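Long-range contact in 14L protein (PDB 4EKX), which belongs to the poxviral interleukin-18-binding protein family and probably binds host interleukin-18, so blunting the inflammatory signal of that cytokine: residues N8-V13 and V20-G25. The protein carries 2 engineered substitutions. Residues are numbered along the deposited sequence; the frame is centred on the assembly and turned at random.
Sequences NIHVPV and VLECRG
His10 and Glu22 form a hydrogen-bonded pair of the antiparallel hairpin built by residues 8-13 and 20-25: His10 N donates a hydrogen bond to Glu22 O at 2.8 Å, and Glu22 N donates one to His10 O at 3.0 Å. Asn8 and Arg24 make the same two-bond exchange, and Asn8 ND2 adds a weak third bond to Arg24 O. Between them Ile9 faces Cys23 in a non-hydrogen-bonded pair, where Ile9 CA approaches Glu22 O to 3.3 Å in a CA-H...O contact.

The tight apolar contact lies toward the turn, where Leu21 CD2 is 3.6 Å from Pro12 CD and also touches Val11 CG1. Ile9 and Cys23 turn to one face, buried against Trp37; Cys23 SG, anti to the backbone N (chi1 178°), reaches Cys91 there. The other face is polar, and more open at the partly exposed Asn8 and Arg24. The extended Arg24 chain brings NH1 to Glu22 OE1 at 3.2 Å in a salt bridge, from above the carboxylate plane. His10 CG lies beside the backbone N (chi1 -81°), which puts ND1 at the edge of the Arg24 guanidinium, 3.6 Å from NH1, the two planes perpendicular (90°). A single water bridges them, 2.6 Å from His10 ND1 and accepting from Arg24 NH1, and gives a weak bond to Asn8 O.

The same polar face meets the second subunit: Glu22 and Arg24 exchange salt bridges with its Arg24 and Glu22, His10 NE2 bonds its Val20 O, and strand 6-12 pairs with its strand, extending the sheet. Within the chain the hairpin edges one four-stranded sheet of an immunoglobulin-like beta sandwich, beside strand 72-78; the Cys23-Cys91 disulfide ties it to strand 89-94 of the other sheet, and helix 106-110 packs on Val11 and Leu21.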
# COMPACT_ATOMS: atom_id res chain seq x y z
N ASN D 8 1.28 -13.08 -4.90
CA ASN D 8 2.17 -12.88 -3.77
C ASN D 8 1.35 -12.41 -2.57
O ASN D 8 0.44 -11.61 -2.74
CB ASN D 8 3.25 -11.85 -4.14
CG ASN D 8 3.86 -12.08 -5.55
OD1 ASN D 8 4.92 -12.70 -5.69
ND2 ASN D 8 3.19 -11.57 -6.59
N ILE D 9 1.65 -12.93 -1.38
CA ILE D 9 0.97 -12.51 -0.15
C ILE D 9 1.93 -11.80 0.81
O ILE D 9 3.00 -12.31 1.13
CB ILE D 9 0.38 -13.72 0.62
CG1 ILE D 9 -0.65 -14.48 -0.23
CG2 ILE D 9 -0.25 -13.28 1.96
CD1 ILE D 9 -1.13 -15.76 0.44
N HIS D 10 1.55 -10.61 1.26
CA HIS D 10 2.28 -9.97 2.35
C HIS D 10 1.50 -10.16 3.63
O HIS D 10 0.29 -9.95 3.66
CB HIS D 10 2.49 -8.49 2.10
CG HIS D 10 3.63 -8.19 1.18
ND1 HIS D 10 3.62 -8.53 -0.16
CD2 HIS D 10 4.83 -7.62 1.41
CE1 HIS D 10 4.75 -8.15 -0.72
NE2 HIS D 10 5.51 -7.60 0.22
N VAL D 11 2.20 -10.56 4.69
CA VAL D 11 1.56 -10.75 5.99
C VAL D 11 2.26 -9.91 7.05
O VAL D 11 3.45 -9.59 6.92
CB VAL D 11 1.58 -12.23 6.44
CG1 VAL D 11 0.72 -13.09 5.50
CG2 VAL D 11 3.00 -12.76 6.50
N PRO D 12 1.53 -9.54 8.11
CA PRO D 12 2.21 -8.81 9.18
C PRO D 12 3.05 -9.77 10.03
O PRO D 12 2.63 -10.92 10.24
CB PRO D 12 1.06 -8.22 10.00
CG PRO D 12 -0.06 -9.21 9.83
CD PRO D 12 0.10 -9.79 8.42
N VAL D 13 4.21 -9.31 10.50
CA VAL D 13 5.11 -10.14 11.30
C VAL D 13 4.54 -10.45 12.68
O VAL D 13 4.99 -11.38 13.35
CB VAL D 13 6.49 -9.48 11.46
CG1 VAL D 13 7.15 -9.31 10.10
CG2 VAL D 13 6.37 -8.15 12.17
N VAL D 20 -4.28 -7.56 8.56
CA VAL D 20 -4.53 -7.43 7.13
C VAL D 20 -3.49 -8.21 6.34
O VAL D 20 -2.30 -8.03 6.55
CB VAL D 20 -4.46 -5.96 6.66
CG1 VAL D 20 -4.70 -5.87 5.15
CG2 VAL D 20 -5.47 -5.12 7.43
N LEU D 21 -3.97 -9.10 5.46
CA LEU D 21 -3.10 -9.80 4.52
C LEU D 21 -3.35 -9.19 3.17
O LEU D 21 -4.50 -8.99 2.78
CB LEU D 21 -3.43 -11.29 4.47
CG LEU D 21 -3.71 -11.95 5.84
CD1 LEU D 21 -3.92 -13.45 5.67
CD2 LEU D 21 -2.58 -11.66 6.83
N GLU D 22 -2.27 -8.91 2.45
CA GLU D 22 -2.37 -8.28 1.15
C GLU D 22 -1.99 -9.27 0.08
O GLU D 22 -0.86 -9.76 0.04
CB GLU D 22 -1.43 -7.07 1.07
CG GLU D 22 -1.59 -6.11 2.25
CD GLU D 22 -0.39 -5.18 2.40
OE1 GLU D 22 0.68 -5.50 1.85
OE2 GLU D 22 -0.52 -4.15 3.10
N CYS D 23 -2.94 -9.57 -0.79
CA CYS D 23 -2.62 -10.41 -1.92
C CYS D 23 -2.55 -9.58 -3.20
O CYS D 23 -3.49 -8.86 -3.53
CB CYS D 23 -3.62 -11.54 -2.06
SG CYS D 23 -3.21 -12.56 -3.55
N ARG D 24 -1.44 -9.70 -3.91
CA ARG D 24 -1.25 -9.00 -5.17
C ARG D 24 -0.91 -10.01 -6.25
O ARG D 24 -0.08 -10.90 -6.04
CB ARG D 24 -0.12 -7.97 -5.08
CG ARG D 24 -0.39 -6.85 -4.08
CD ARG D 24 0.81 -5.93 -3.99
NE ARG D 24 0.59 -4.81 -3.08
CZ ARG D 24 0.90 -4.82 -1.79
NH1 ARG D 24 1.45 -5.90 -1.24
NH2 ARG D 24 0.68 -3.74 -1.05
N GLY D 25 -1.55 -9.87 -7.40
CA GLY D 25 -1.19 -10.67 -8.55
C GLY D 25 -0.38 -9.85 -9.54
O GLY D 25 -0.38 -8.62 -9.51
O HOH W 1 1.74 -8.75 -1.97